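Local coordinates for protein (sliding clamp) (Enterobacteria phage RB69, PDB 1B77), which forms a trimeric ring that probably encircles DNA and tethers the phage DNA polymerase to its template, making replication processive, at residues Ala15-Gly20 / Thr38-Asn43; Glu121-Leu126 / Gly192-Met197; Asp136-Thr141 / Ala185-Gln190; Ala206-Phe209 / Val214-Val217. All blocks are in the same frame, centred on the assembly; numbering follows the deposited sequence.

Interaction 1: Ala15-Gly20 / Thr38-Asn43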
loop_
_atom_site.group_PDB
_atom_site.type_symbol
_atom_site.label_atom_id
_atom_site.label_comp_id
_atom_site.label_asym_id
_atom_site.label_seq_id
_atom_site.Cartn_x
_atom_site.Cartn_y
_atom_site.Cartn_z
ATOM N N ALA A 15 1.175 -4.511 21.559
ATOM C CA ALA A 15 0.569 -3.212 21.259
ATOM C C ALA A 15 -0.744 -3.353 20.493
ATOM O O ALA A 15 -1.582 -2.449 20.515
ATOM C CB ALA A 15 1.536 -2.342 20.461
ATOM N N SER A 16 -0.929 -4.476 19.806
ATOM C CA SER A 16 -2.166 -4.681 19.074
ATOM C C SER A 16 -3.249 -5.129 20.066
ATOM O O SER A 16 -4.440 -5.093 19.760
ATOM C CB SER A 16 -1.979 -5.735 17.983
ATOM O OG SER A 16 -1.869 -7.025 18.552
ATOM N N ILE A 17 -2.829 -5.558 21.252
ATOM C CA ILE A 17 -3.784 -5.979 22.274
ATOM C C ILE A 17 -4.189 -4.779 23.131
ATOM O O ILE A 17 -5.351 -4.635 23.499
ATOM C CB ILE A 17 -3.198 -7.071 23.188
ATOM C CG1 ILE A 17 -2.917 -8.330 22.367
ATOM C CG2 ILE A 17 -4.182 -7.373 24.330
ATOM C CD1 ILE A 17 -2.342 -9.473 23.150
ATOM N N ASN A 18 -3.213 -3.933 23.440
ATOM C CA ASN A 18 -3.411 -2.720 24.242
ATOM C C ASN A 18 -2.355 -1.750 23.698
ATOM O O ASN A 18 -1.163 -2.060 23.702
ATOM C CB ASN A 18 -3.141 -3.008 25.734
ATOM C CG ASN A 18 -3.516 -1.834 26.652
ATOM O OD1 ASN A 18 -3.396 -0.668 26.281
ATOM N ND2 ASN A 18 -3.955 -2.154 27.867
ATOM N N SER A 19 -2.786 -0.587 23.221
ATOM C CA SER A 19 -1.858 0.390 22.659
ATOM C C SER A 19 -0.829 0.904 23.666
ATOM O O SER A 19 0.187 1.497 23.281
ATOM C CB SER A 19 -2.639 1.568 22.065
ATOM O OG SER A 19 -3.504 2.139 23.036
ATOM N N GLY A 20 -1.086 0.686 24.950
ATOM C CA GLY A 20 -0.154 1.140 25.963
ATOM C C GLY A 20 0.347 -0.022 26.791
ATOM O O GLY A 20 -0.162 -1.134 26.667
ATOM N N THR A 38 -8.501 -10.101 26.372
ATOM C CA THR A 38 -7.250 -10.758 26.007
ATOM C C THR A 38 -6.044 -10.413 26.882
ATOM O O THR A 38 -5.766 -9.245 27.143
ATOM C CB THR A 38 -6.897 -10.448 24.527
ATOM O OG1 THR A 38 -7.893 -11.019 23.667
ATOM C CG2 THR A 38 -5.537 -11.031 24.160
ATOM N N TYR A 39 -5.326 -11.443 27.321
ATOM C CA TYR A 39 -4.125 -11.277 28.146
ATOM C C TYR A 39 -2.924 -11.899 27.428
ATOM O O TYR A 39 -3.064 -12.911 26.743
ATOM C CB TYR A 39 -4.308 -11.977 29.498
ATOM C CG TYR A 39 -3.042 -12.095 30.347
ATOM C CD1 TYR A 39 -2.643 -11.062 31.200
ATOM C CD2 TYR A 39 -2.266 -13.256 30.314
ATOM C CE1 TYR A 39 -1.497 -11.187 32.001
ATOM C CE2 TYR A 39 -1.122 -13.393 31.106
ATOM C CZ TYR A 39 -0.746 -12.358 31.948
ATOM O OH TYR A 39 0.375 -12.490 32.740
ATOM N N ALA A 40 -1.748 -11.302 27.592
ATOM C CA ALA A 40 -0.537 -11.825 26.974
ATOM C C ALA A 40 0.663 -11.645 27.894
ATOM O O ALA A 40 0.760 -10.654 28.629
ATOM C CB ALA A 40 -0.274 -11.138 25.636
ATOM N N GLU A 41 1.576 -12.610 27.845
ATOM C CA GLU A 41 2.777 -12.566 28.660
ATOM C C GLU A 41 3.893 -13.337 27.981
ATOM O O GLU A 41 3.647 -14.246 27.182
ATOM C CB GLU A 41 2.520 -13.164 30.046
ATOM C CG GLU A 41 2.124 -14.637 30.029
ATOM C CD GLU A 41 2.203 -15.278 31.411
ATOM O OE1 GLU A 41 1.693 -14.692 32.386
ATOM O OE2 GLU A 41 2.779 -16.378 31.515
ATOM N N ALA A 42 5.125 -12.981 28.318
ATOM C CA ALA A 42 6.268 -13.646 27.725
ATOM C C ALA A 42 7.561 -13.363 28.459
ATOM O O ALA A 42 7.743 -12.282 29.024
ATOM C CB ALA A 42 6.408 -13.217 26.267
ATOM N N ASN A 43 8.452 -14.350 28.444
ATOM C CA ASN A 43 9.774 -14.224 29.043
ATOM C C ASN A 43 10.647 -13.719 27.907
ATOM O O ASN A 43 10.556 -14.222 26.792
ATOM C CB ASN A 43 10.286 -15.586 29.512
ATOM C CG ASN A 43 9.484 -16.143 30.652
ATOM O OD1 ASN A 43 9.326 -17.360 30.771
ATOM N ND2 ASN A 43 8.982 -15.267 31.511
#

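Interaction 2: Glu121-Leu126 / Gly192-Met197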
loop_
_atom_site.group_PDB
_atom_site.type_symbol
_atom_site.label_atom_id
_atom_site.label_comp_id
_atom_site.label_asym_id
_atom_site.label_seq_id
_atom_site.Cartn_x
_atom_site.Cartn_y
_atom_site.Cartn_z
ATOM N N GLU A 121 0.381 -23.217 10.281
ATOM C CA GLU A 121 -0.373 -22.984 9.044
ATOM C C GLU A 121 -1.880 -22.993 9.296
ATOM O O GLU A 121 -2.621 -22.165 8.754
ATOM C CB GLU A 121 -0.031 -24.034 7.987
ATOM C CG GLU A 121 1.451 -24.146 7.665
ATOM C CD GLU A 121 1.696 -24.890 6.360
ATOM O OE1 GLU A 121 0.891 -25.800 6.035
ATOM O OE2 GLU A 121 2.695 -24.564 5.667
ATOM N N ASP A 122 -2.329 -23.941 10.111
ATOM C CA ASP A 122 -3.740 -24.040 10.451
ATOM C C ASP A 122 -4.201 -22.724 11.089
ATOM O O ASP A 122 -5.233 -22.177 10.707
ATOM C CB ASP A 122 -3.952 -25.224 11.398
ATOM C CG ASP A 122 -3.628 -26.555 10.734
ATOM O OD1 ASP A 122 -3.481 -26.579 9.492
ATOM O OD2 ASP A 122 -3.535 -27.580 11.445
ATOM N N LEU A 123 -3.430 -22.213 12.047
ATOM C CA LEU A 123 -3.771 -20.946 12.694
ATOM C C LEU A 123 -3.802 -19.848 11.637
ATOM O O LEU A 123 -4.740 -19.054 11.565
ATOM C CB LEU A 123 -2.739 -20.578 13.762
ATOM C CG LEU A 123 -2.914 -19.177 14.375
ATOM C CD1 LEU A 123 -4.261 -19.088 15.085
ATOM C CD2 LEU A 123 -1.783 -18.892 15.348
ATOM N N GLN A 124 -2.760 -19.816 10.815
ATOM C CA GLN A 124 -2.652 -18.837 9.752
ATOM C C GLN A 124 -3.870 -18.897 8.819
ATOM O O GLN A 124 -4.384 -17.857 8.399
ATOM C CB GLN A 124 -1.370 -19.088 8.958
ATOM C CG GLN A 124 -1.035 -18.019 7.934
ATOM C CD GLN A 124 0.095 -18.448 7.013
ATOM O OE1 GLN A 124 -0.037 -19.428 6.274
ATOM N NE2 GLN A 124 1.212 -17.723 7.055
ATOM N N GLN A 125 -4.336 -20.105 8.495
ATOM C CA GLN A 125 -5.493 -20.240 7.612
ATOM C C GLN A 125 -6.773 -19.755 8.278
ATOM O O GLN A 125 -7.587 -19.080 7.647
ATOM C CB GLN A 125 -5.697 -21.690 7.162
ATOM C CG GLN A 125 -6.856 -21.834 6.166
ATOM C CD GLN A 125 -7.113 -23.273 5.762
ATOM O OE1 GLN A 125 -7.614 -24.070 6.552
ATOM N NE2 GLN A 125 -6.768 -23.612 4.526
ATOM N N LEU A 126 -6.955 -20.116 9.543
ATOM C CA LEU A 126 -8.139 -19.696 10.290
ATOM C C LEU A 126 -8.237 -18.168 10.304
ATOM O O LEU A 126 -9.302 -17.600 10.076
ATOM C CB LEU A 126 -8.072 -20.212 11.731
ATOM C CG LEU A 126 -9.170 -19.696 12.672
ATOM C CD1 LEU A 126 -10.518 -20.216 12.211
ATOM C CD2 LEU A 126 -8.882 -20.135 14.108
ATOM N N GLY A 192 2.489 -18.999 14.769
ATOM C CA GLY A 192 3.243 -20.027 15.476
ATOM C C GLY A 192 2.412 -21.253 15.831
ATOM O O GLY A 192 1.221 -21.321 15.508
ATOM N N ASN A 193 3.050 -22.224 16.487
ATOM C CA ASN A 193 2.395 -23.456 16.921
ATOM C C ASN A 193 1.967 -23.260 18.374
ATOM O O ASN A 193 2.749 -22.784 19.203
ATOM C CB ASN A 193 3.364 -24.636 16.842
ATOM C CG ASN A 193 3.851 -24.904 15.432
ATOM O OD1 ASN A 193 3.073 -25.259 14.550
ATOM N ND2 ASN A 193 5.147 -24.737 15.216
ATOM N N TYR A 194 0.733 -23.628 18.692
ATOM C CA TYR A 194 0.253 -23.440 20.044
ATOM C C TYR A 194 -0.407 -24.637 20.702
ATOM O O TYR A 194 -1.105 -25.413 20.060
ATOM C CB TYR A 194 -0.747 -22.280 20.093
ATOM C CG TYR A 194 -0.166 -20.942 19.724
ATOM C CD1 TYR A 194 0.057 -20.594 18.390
ATOM C CD2 TYR A 194 0.199 -20.036 20.716
ATOM C CE1 TYR A 194 0.635 -19.366 18.061
ATOM C CE2 TYR A 194 0.777 -18.813 20.397
ATOM C CZ TYR A 194 0.993 -18.486 19.074
ATOM O OH TYR A 194 1.569 -17.271 18.776
ATOM N N LYS A 195 -0.162 -24.762 22.000
ATOM C CA LYS A 195 -0.793 -25.786 22.811
ATOM C C LYS A 195 -2.047 -25.044 23.276
ATOM O O LYS A 195 -1.947 -23.945 23.814
ATOM C CB LYS A 195 0.086 -26.144 24.016
ATOM C CG LYS A 195 -0.600 -27.063 25.016
ATOM C CD LYS A 195 0.400 -27.732 25.961
ATOM C CE LYS A 195 1.151 -26.718 26.807
ATOM N NZ LYS A 195 2.126 -27.383 27.726
ATOM N N VAL A 196 -3.218 -25.625 23.056
ATOM C CA VAL A 196 -4.467 -24.973 23.443
ATOM C C VAL A 196 -5.109 -25.606 24.666
ATOM O O VAL A 196 -5.538 -26.753 24.624
ATOM C CB VAL A 196 -5.479 -25.021 22.290
ATOM C CG1 VAL A 196 -6.757 -24.280 22.680
ATOM C CG2 VAL A 196 -4.855 -24.426 21.042
ATOM N N MET A 197 -5.185 -24.847 25.748
ATOM C CA MET A 197 -5.780 -25.342 26.981
ATOM C C MET A 197 -7.114 -24.652 27.264
ATOM O O MET A 197 -7.172 -23.436 27.460
ATOM C CB MET A 197 -4.805 -25.129 28.128
ATOM C CG MET A 197 -3.473 -25.801 27.868
ATOM S SD MET A 197 -2.243 -25.340 29.058
ATOM C CE MET A 197 -1.630 -23.806 28.328
#

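Interaction 3: Asp136-Thr141 / Ala185-Gln190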
loop_
_atom_site.group_PDB
_atom_site.type_symbol
_atom_site.label_atom_id
_atom_site.label_comp_id
_atom_site.label_asym_id
_atom_site.label_seq_id
_atom_site.Cartn_x
_atom_site.Cartn_y
_atom_site.Cartn_z
ATOM N N ASP A 136 -16.808 -13.823 12.703
ATOM C CA ASP A 136 -16.540 -12.991 13.868
ATOM C C ASP A 136 -16.497 -13.802 15.161
ATOM O O ASP A 136 -16.210 -13.261 16.236
ATOM C CB ASP A 136 -17.604 -11.899 13.978
ATOM C CG ASP A 136 -19.007 -12.461 14.152
ATOM O OD1 ASP A 136 -19.191 -13.685 13.980
ATOM O OD2 ASP A 136 -19.933 -11.670 14.446
ATOM N N THR A 137 -16.772 -15.097 15.062
ATOM C CA THR A 137 -16.769 -15.951 16.238
ATOM C C THR A 137 -16.482 -17.396 15.871
ATOM O O THR A 137 -16.960 -17.895 14.852
ATOM C CB THR A 137 -18.128 -15.915 16.953
ATOM O OG1 THR A 137 -19.105 -16.560 16.131
ATOM C CG2 THR A 137 -18.580 -14.482 17.200
ATOM N N ILE A 138 -15.694 -18.065 16.702
ATOM C CA ILE A 138 -15.376 -19.467 16.473
ATOM C C ILE A 138 -15.815 -20.262 17.692
ATOM O O ILE A 138 -15.980 -19.709 18.778
ATOM C CB ILE A 138 -13.862 -19.704 16.265
ATOM C CG1 ILE A 138 -13.096 -19.324 17.530
ATOM C CG2 ILE A 138 -13.365 -18.894 15.083
ATOM C CD1 ILE A 138 -11.640 -19.726 17.507
ATOM N N ALA A 139 -16.010 -21.560 17.500
ATOM C CA ALA A 139 -16.403 -22.448 18.581
ATOM C C ALA A 139 -15.531 -23.699 18.547
ATOM O O ALA A 139 -15.423 -24.363 17.516
ATOM C CB ALA A 139 -17.871 -22.830 18.444
ATOM N N ILE A 140 -14.895 -24.006 19.670
ATOM C CA ILE A 140 -14.050 -25.191 19.765
ATOM C C ILE A 140 -14.904 -26.251 20.449
ATOM O O ILE A 140 -15.322 -26.087 21.598
ATOM C CB ILE A 140 -12.772 -24.889 20.578
ATOM C CG1 ILE A 140 -12.065 -23.672 19.964
ATOM C CG2 ILE A 140 -11.834 -26.087 20.555
ATOM C CD1 ILE A 140 -10.926 -23.118 20.791
ATOM N N THR A 141 -15.181 -27.335 19.733
ATOM C CA THR A 141 -16.040 -28.377 20.272
ATOM C C THR A 141 -15.575 -29.807 19.999
ATOM O O THR A 141 -14.705 -30.048 19.156
ATOM C CB THR A 141 -17.464 -28.208 19.710
ATOM O OG1 THR A 141 -18.369 -29.062 20.419
ATOM C CG2 THR A 141 -17.494 -28.564 18.235
ATOM N N ALA A 185 -12.359 -11.397 17.482
ATOM C CA ALA A 185 -11.669 -10.124 17.638
ATOM C C ALA A 185 -10.622 -10.175 18.743
ATOM O O ALA A 185 -9.786 -9.273 18.844
ATOM C CB ALA A 185 -12.672 -9.018 17.924
ATOM N N ASN A 186 -10.664 -11.211 19.577
ATOM C CA ASN A 186 -9.701 -11.323 20.665
ATOM C C ASN A 186 -8.529 -12.244 20.331
ATOM O O ASN A 186 -7.635 -12.427 21.154
ATOM C CB ASN A 186 -10.394 -11.834 21.928
ATOM C CG ASN A 186 -11.600 -11.009 22.293
ATOM O OD1 ASN A 186 -11.519 -9.785 22.370
ATOM N ND2 ASN A 186 -12.727 -11.669 22.528
ATOM N N MET A 187 -8.540 -12.818 19.128
ATOM C CA MET A 187 -7.476 -13.736 18.706
ATOM C C MET A 187 -6.264 -13.015 18.127
ATOM O O MET A 187 -5.874 -13.268 16.984
ATOM C CB MET A 187 -8.020 -14.728 17.671
ATOM C CG MET A 187 -9.053 -15.690 18.222
ATOM S SD MET A 187 -8.375 -16.879 19.390
ATOM C CE MET A 187 -7.565 -18.017 18.258
ATOM N N LYS A 188 -5.675 -12.127 18.921
ATOM C CA LYS A 188 -4.501 -11.353 18.508
ATOM C C LYS A 188 -3.242 -12.204 18.706
ATOM O O LYS A 188 -2.238 -11.729 19.228
ATOM C CB LYS A 188 -4.383 -10.081 19.360
ATOM C CG LYS A 188 -5.665 -9.270 19.491
ATOM C CD LYS A 188 -6.005 -8.513 18.223
ATOM C CE LYS A 188 -7.343 -7.804 18.360
ATOM N NZ LYS A 188 -7.378 -6.858 19.510
ATOM N N ILE A 189 -3.319 -13.461 18.292
ATOM C CA ILE A 189 -2.213 -14.402 18.428
ATOM C C ILE A 189 -1.223 -14.302 17.269
ATOM O O ILE A 189 -1.607 -14.458 16.114
ATOM C CB ILE A 189 -2.751 -15.849 18.472
ATOM C CG1 ILE A 189 -3.528 -16.078 19.765
ATOM C CG2 ILE A 189 -1.616 -16.840 18.360
ATOM C CD1 ILE A 189 -4.846 -15.373 19.811
ATOM N N GLN A 190 0.050 -14.065 17.570
ATOM C CA GLN A 190 1.053 -13.975 16.509
ATOM C C GLN A 190 1.275 -15.364 15.890
ATOM O O GLN A 190 1.002 -16.373 16.523
ATOM C CB GLN A 190 2.378 -13.421 17.061
ATOM C CG GLN A 190 3.090 -14.325 18.064
ATOM C CD GLN A 190 4.476 -13.807 18.436
ATOM O OE1 GLN A 190 5.277 -14.525 19.023
ATOM N NE2 GLN A 190 4.754 -12.559 18.104
#

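Interaction 4: Ala206-Phe209 / Val214-Val217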
loop_
_atom_site.group_PDB
_atom_site.type_symbol
_atom_site.label_atom_id
_atom_site.label_comp_id
_atom_site.label_asym_id
_atom_site.label_seq_id
_atom_site.Cartn_x
_atom_site.Cartn_y
_atom_site.Cartn_z
ATOM N N ALA A 206 -12.535 -19.931 29.902
ATOM C CA ALA A 206 -11.368 -19.229 29.392
ATOM C C ALA A 206 -10.511 -20.192 28.597
ATOM O O ALA A 206 -10.656 -21.411 28.712
ATOM C CB ALA A 206 -10.562 -18.626 30.541
ATOM N N ALA A 207 -9.618 -19.637 27.789
ATOM C CA ALA A 207 -8.731 -20.436 26.960
ATOM C C ALA A 207 -7.317 -19.896 27.051
ATOM O O ALA A 207 -7.105 -18.696 27.236
ATOM C CB ALA A 207 -9.202 -20.400 25.509
ATOM N N LYS A 208 -6.346 -20.786 26.917
ATOM C CA LYS A 208 -4.955 -20.390 26.952
ATOM C C LYS A 208 -4.246 -20.968 25.738
ATOM O O LYS A 208 -4.373 -22.156 25.440
ATOM C CB LYS A 208 -4.281 -20.883 28.234
ATOM C CG LYS A 208 -2.799 -20.564 28.281
ATOM C CD LYS A 208 -2.193 -20.848 29.639
ATOM C CE LYS A 208 -0.690 -20.632 29.608
ATOM N NZ LYS A 208 -0.068 -20.893 30.938
ATOM N N PHE A 209 -3.530 -20.110 25.019
ATOM C CA PHE A 209 -2.774 -20.542 23.849
ATOM C C PHE A 209 -1.315 -20.330 24.193
ATOM O O PHE A 209 -0.878 -19.200 24.442
ATOM C CB PHE A 209 -3.131 -19.725 22.608
ATOM C CG PHE A 209 -4.519 -19.973 22.098
ATOM C CD1 PHE A 209 -5.628 -19.534 22.819
ATOM C CD2 PHE A 209 -4.722 -20.643 20.892
ATOM C CE1 PHE A 209 -6.917 -19.759 22.345
ATOM C CE2 PHE A 209 -6.005 -20.871 20.414
ATOM C CZ PHE A 209 -7.105 -20.429 21.142
ATOM N N VAL A 214 5.238 -17.067 23.388
ATOM C CA VAL A 214 4.227 -16.288 24.091
ATOM C C VAL A 214 3.045 -17.122 24.588
ATOM O O VAL A 214 2.721 -18.160 24.011
ATOM C CB VAL A 214 3.670 -15.162 23.163
ATOM C CG1 VAL A 214 2.606 -14.342 23.892
ATOM C CG2 VAL A 214 4.795 -14.255 22.709
ATOM N N SER A 215 2.410 -16.658 25.662
ATOM C CA SER A 215 1.237 -17.322 26.217
ATOM C C SER A 215 0.094 -16.324 26.234
ATOM O O SER A 215 0.267 -15.206 26.695
ATOM C CB SER A 215 1.496 -17.809 27.644
ATOM O OG SER A 215 2.171 -19.059 27.646
ATOM N N TYR A 216 -1.064 -16.720 25.718
ATOM C CA TYR A 216 -2.223 -15.835 25.710
ATOM C C TYR A 216 -3.366 -16.465 26.480
ATOM O O TYR A 216 -3.535 -17.686 26.462
ATOM C CB TYR A 216 -2.740 -15.570 24.293
ATOM C CG TYR A 216 -1.756 -14.995 23.306
ATOM C CD1 TYR A 216 -0.921 -15.825 22.571
ATOM C CD2 TYR A 216 -1.706 -13.624 23.059
ATOM C CE1 TYR A 216 -0.064 -15.313 21.602
ATOM C CE2 TYR A 216 -0.844 -13.097 22.086
ATOM C CZ TYR A 216 -0.032 -13.954 21.362
ATOM O OH TYR A 216 0.791 -13.467 20.375
ATOM N N VAL A 217 -4.139 -15.631 27.166
ATOM C CA VAL A 217 -5.317 -16.090 27.894
ATOM C C VAL A 217 -6.482 -15.258 27.364
ATOM O O VAL A 217 -6.488 -14.025 27.459
ATOM C CB VAL A 217 -5.209 -15.891 29.423
ATOM C CG1 VAL A 217 -6.570 -16.182 30.075
ATOM C CG2 VAL A 217 -4.151 -16.840 30.006
HETATM O O HOH W 1 2.530 -20.166 30.333
#

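Interaction 1: Ala15-Gly20 / Thr38-Asn43
Where the loop after helix 5-15 meets strand 38-44 of the six-stranded sheet of this clamp subunit, Ile17 points its side chain at Thr38 and Ala40. The two strand residues, two positions apart and so on the same face of the sheet, offer their methyl groups as a small apolar patch. Ile17 CD1 does most of the touching, lying 3.6 Å from Ala40 CB and 3.7 Å from Thr38 CG2. The other branch also takes part, with Ile17 CG2 3.9 Å from Thr38 CG2, so the threonine methyl meets both arms of the isoleucine, whose side chain crosses that of Thr38 at about a right angle. In Thr38 the methyl stands anti to the backbone N (chi1 of OG1 -65°), which turns it to the isoleucine and leaves OG1 to bond the backbone O of Asn186. Tyr216 on the neighbouring strand 215-219 and the aliphatic part of Lys188 widen the apolar surroundings of Ile17. Just beyond Ile17 the loop is shaped by an Asx turn, in which Gly20 N donates to Asn18 OD1 over 3.0 Å, while Asn18 ND2 bonds the backbone O of Arg32, a separate polar tie to the sheet. Between the two segments themselves the chemistry is purely van der Waals, carried by methyl groups, and the threonine divides its two branches between apolar packing and a polar bond.

Interaction 2: Glu121-Leu126 / Gly192-Met197
Leu123 of helix 120-132 reaches across to the ring of Tyr194 with one of its two methyl groups. Leu123 CD2 lies 3.7 Å from Tyr194 CE1 and 3.9 Å from Tyr194 CD1, so a single methyl spans one side bond of the ring; the approach is oblique, and the two side chains are likewise inclined to each other. Leu123 CD2 also sits 3.9 Å from the backbone O of Gly192, so it touches both the loop backbone and the ring. In Leu123, CG stands anti to the backbone N (chi1 173°), directing the branch point toward the strand. Tyr194 has CG beside its own backbone N (chi1 -63°), which brings the CD1-CE1 flank near Gly192. The phenol end is held separately, by a bond between Tyr194 OH and the backbone O of Gln190. Ile118 of strand 114-118 and Ile189 touch both Leu123 and Tyr194, closing the cluster between helix and sheet, and Phe209 of strand 204-210 packs on Tyr194 as well. Elsewhere on this helix, Gln125 bonds Ser88 and Leu66 of a neighbouring subunit, so the helix that packs on the sheet also takes part in the interface between subunits.

Interaction 3: Asp136-Thr141 / Ala185-Gln190
Ile138 and Met187 make the side-chain meeting of this contact, through their ends: Ile138 CD1 and Met187 CE stand 4.5 Å apart, a light touch between two methyl groups. Both residues are buried and point their side chains toward each other's segment. All three torsions of Met187 lie near -60° to -80°, coiling the chain so that its end lies alongside the strand, with CE level with the tip of Ile138. Ile182 and Met184 pack on Ile138, and Ile218 of strand 215-219 lies against Met187, which makes this the denser part of the contact. The other end is looser and lies nearer the solvent. There Asp136 and Ala185 come together by backbone alone, Asp136 O being 4.5 Å from Ala185 N, too far for a hydrogen bond. The carboxylate of Asp136 leads away, and its OD1 accepts from Lys154 N. At Met187 and Lys188 the loop makes two successive inverse gamma turns, each closed by a weak hydrogen bond. With strand 137-143 opening in a classic beta bulge, Asp136 and Thr137 both facing Tyr152, these turns mark a connection between the two sheets of a DNA-clamp subunit: it follows strand 178-183, passes the start of that strand's neighbour, and proceeds toward the other sheet.

Interaction 4: Ala206-Phe209 / Val214-Val217
Backbone hydrogen bonds between Phe209 and Tyr216 join the two strands here. These residues form an antiparallel hydrogen-bonded pair: Phe209 N donates to Tyr216 O over 2.8 Å at an N-H...O angle of 156°, and Tyr216 N returns a bond of 2.8 Å to Phe209 O at 165°. Lys208 and Val217, the adjoining pair, are non-hydrogen-bonded, and their backbones approach closely instead through CA-H...O contacts, with Lys208 CA 3.1 Å from Tyr216 O and Val217 CA 3.2 Å from Ala207 O. Ser215 CA lies 3.3 Å from Phe209 O in a further CA-H...O contact.

A polar link is made on the face that carries Lys208 and Val217. The lysine chain is extended throughout, with chi1 at 177°, and its aliphatic part runs past Tyr216 O to Ser215, where Lys208 CE comes near Ser215 OG. One water joins the two polar ends: it accepts from Lys208 NZ at 2.8 Å and is hydrogen-bonded to Ser215 OG at 2.9 Å.

Apolar contact on the other face is slight, Phe209 CB standing 4.5 Å from Tyr216 CD1. The two rings diverge, Phe209 toward Met187 and Val196, Tyr216 toward Ala40 and Ile189, while Tyr216 OH bonds Asn13 OD1 and Gln190 N. Just before the strand, Val214 puts CG1 over one face of the Tyr216 ring, toward its rim. Regular antiparallel pairing across a short connection identifies a beta hairpin, formed by strands 204-210 and 215-219 in the middle of the six-stranded sheet.

How the interactions relate
Interactions 1, 2 and 4 all reach the six-stranded sheet, whereas interaction 3 ties the linker 185-190 to a strand of the five-stranded sheet. Only interaction 4 is strand pairing, with two backbone bonds and a water bridge; the other three have no hydrogen bonds between their segments and depend on apolar side chains, most lightly in interaction 3, the one with an exposed residue, Ala185, at its edge. Interactions 1 and 4 share neighbouring strands, through Tyr39 N to Val217 O, and interaction 4 adjoins interaction 2 through Met197 N to Lys208 O. The linker of interaction 3 packs against the other three contacts, so the least intimate of the four touches all the rest.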